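Local coordinates for DNA repair protein MmcB-related protein (PDB 3DNX) that is of unknown function but, as an MmcB-like member of the PDDEXK nuclease-like clan, is probably involved in DNA repair, at residues Trp78-Phe83 with Ala115-Leu120. Numbering follows the deposited sequence.
Sequences WCDRYF and APEQKL
R81 and D80, where strand 81-86 begins, hold the 115-120 loop that leads from strand 109-113, the outermost strand on that side of this chain's mixed sheet, to helix 122-144, in a family of the PDDEXK clan. The tight part is centred on D80, which grips the loop twice. Its carbonyl O accepts an almost straight bond from Q118 N (2.8 Å, 177°), lying in the carbonyl plane. In its side chain CG lies anti to the carbonyl carbon (chi1 -62°), beside the backbone N; OD1 accepts a hydrogen bond from L120 N at 2.9 Å, while OD2 is bonded by I54 N and paired with R125, so this buried carboxylate ties strand 54-59, the loop and the final helix together. Beside it, the methyl branches of L120 pack on the backbone of C79. On the partly exposed side, R81 extends from CG to NE and its guanidinium meets two unlike groups. NH2 donates, close to the group's own plane, to A115 O at 2.8 Å, whereas NH1 forms a salt bridge with E117 OE1 at 2.9 Å, the carboxylate plane turned 64° from the guanidinium and E117 CB sitting over one face. K119 NZ extends this into a salt-bridge network through a weak bond to E117 OE2, and a water donates to that oxygen and, weakly, to D80 OD2. An alanine in place of R81 would probably leave A115 O without this donor and E117 OE1 without its charged mate, the carboxylate freer to turn. Back on the buried side, A115 CB makes a CH-pi contact over the face of the F83 ring, 3.9 Å from its centroid.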
# COMPACT_ATOMS: atom_id res chain seq x y z
N TRP A 78 18.49 -1.72 5.87
CA TRP A 78 17.18 -1.31 5.38
C TRP A 78 16.04 -2.17 5.92
O TRP A 78 14.94 -2.10 5.37
CB TRP A 78 17.17 -1.34 3.85
CG TRP A 78 18.16 -0.41 3.28
CD1 TRP A 78 19.33 -0.74 2.67
CD2 TRP A 78 18.11 1.02 3.31
NE1 TRP A 78 20.01 0.40 2.30
CE2 TRP A 78 19.29 1.50 2.69
CE3 TRP A 78 17.19 1.96 3.81
CZ2 TRP A 78 19.55 2.84 2.53
CZ3 TRP A 78 17.44 3.29 3.65
CH2 TRP A 78 18.63 3.73 3.02
N CYS A 79 16.31 -2.97 6.96
CA CYS A 79 15.30 -3.85 7.54
C CYS A 79 15.56 -4.16 9.01
O CYS A 79 16.62 -3.89 9.53
CB CYS A 79 15.20 -5.16 6.74
SG CYS A 79 16.68 -6.18 6.69
N ASP A 80 14.52 -4.63 9.69
CA ASP A 80 14.64 -5.15 11.04
C ASP A 80 15.14 -6.59 10.99
O ASP A 80 15.94 -6.97 11.83
CB ASP A 80 13.30 -5.11 11.76
CG ASP A 80 12.77 -3.73 11.93
OD1 ASP A 80 13.51 -2.84 12.42
OD2 ASP A 80 11.61 -3.54 11.60
N ARG A 81 14.68 -7.37 10.00
CA ARG A 81 15.07 -8.77 9.83
C ARG A 81 15.27 -9.04 8.34
O ARG A 81 14.51 -8.58 7.51
CB ARG A 81 14.01 -9.71 10.38
CG ARG A 81 13.76 -9.56 11.88
CD ARG A 81 12.93 -10.70 12.40
NE ARG A 81 12.28 -10.39 13.66
CZ ARG A 81 12.57 -10.92 14.85
NH1 ARG A 81 11.89 -10.54 15.91
NH2 ARG A 81 13.48 -11.84 14.98
N TYR A 82 16.35 -9.75 8.04
CA TYR A 82 16.75 -10.17 6.69
C TYR A 82 16.71 -11.69 6.54
O TYR A 82 17.27 -12.45 7.39
CB TYR A 82 18.17 -9.68 6.38
CG TYR A 82 18.65 -10.14 5.05
CD1 TYR A 82 18.33 -9.44 3.91
CD2 TYR A 82 19.43 -11.30 4.92
CE1 TYR A 82 18.73 -9.87 2.65
CE2 TYR A 82 19.82 -11.75 3.68
CZ TYR A 82 19.50 -11.01 2.55
OH TYR A 82 19.90 -11.42 1.31
N PHE A 83 16.03 -12.14 5.48
CA PHE A 83 15.81 -13.57 5.18
C PHE A 83 16.18 -13.88 3.75
O PHE A 83 16.02 -13.03 2.83
CB PHE A 83 14.34 -14.00 5.27
CG PHE A 83 13.69 -13.77 6.60
CD1 PHE A 83 13.42 -14.81 7.46
CD2 PHE A 83 13.31 -12.48 6.97
CE1 PHE A 83 12.78 -14.58 8.68
CE2 PHE A 83 12.67 -12.25 8.17
CZ PHE A 83 12.42 -13.30 9.04
N ALA A 115 15.15 -14.82 11.39
CA ALA A 115 16.26 -13.92 11.30
C ALA A 115 16.51 -13.22 12.65
O ALA A 115 15.58 -12.96 13.42
CB ALA A 115 16.03 -12.95 10.19
N PRO A 116 17.78 -12.90 12.95
CA PRO A 116 18.04 -12.06 14.12
C PRO A 116 17.48 -10.63 13.92
O PRO A 116 17.40 -10.17 12.78
CB PRO A 116 19.57 -12.06 14.22
CG PRO A 116 20.06 -12.32 12.87
CD PRO A 116 19.03 -13.25 12.23
N GLU A 117 17.08 -9.96 15.01
CA GLU A 117 16.52 -8.59 14.94
C GLU A 117 17.63 -7.53 15.03
O GLU A 117 18.40 -7.52 15.98
CB GLU A 117 15.46 -8.35 16.03
CG GLU A 117 14.89 -6.92 15.99
CD GLU A 117 13.38 -6.84 16.01
OE1 GLU A 117 12.74 -7.83 16.43
OE2 GLU A 117 12.80 -5.79 15.62
N GLN A 118 17.70 -6.68 14.02
CA GLN A 118 18.61 -5.54 13.96
C GLN A 118 17.77 -4.28 13.72
O GLN A 118 17.82 -3.69 12.63
CB GLN A 118 19.64 -5.74 12.83
CG GLN A 118 19.71 -7.18 12.24
CD GLN A 118 21.12 -7.64 11.94
OE1 GLN A 118 21.50 -8.75 12.31
NE2 GLN A 118 21.91 -6.80 11.27
N LYS A 119 16.99 -3.89 14.72
CA LYS A 119 16.00 -2.81 14.57
C LYS A 119 16.48 -1.52 13.86
O LYS A 119 17.61 -1.05 14.03
CB LYS A 119 15.40 -2.42 15.92
CG LYS A 119 14.23 -3.29 16.40
CD LYS A 119 13.41 -2.50 17.48
CE LYS A 119 13.20 -3.30 18.79
NZ LYS A 119 12.34 -4.52 18.61
N LEU A 120 15.56 -0.97 13.08
CA LEU A 120 15.77 0.22 12.28
C LEU A 120 15.54 1.45 13.19
O LEU A 120 14.75 1.38 14.14
CB LEU A 120 14.74 0.17 11.13
CG LEU A 120 15.02 0.24 9.62
CD1 LEU A 120 16.32 -0.25 9.15
CD2 LEU A 120 13.90 -0.55 8.90
O HOH W 1 10.57 -3.93 14.60
O HOH W 2 18.36 -9.94 10.35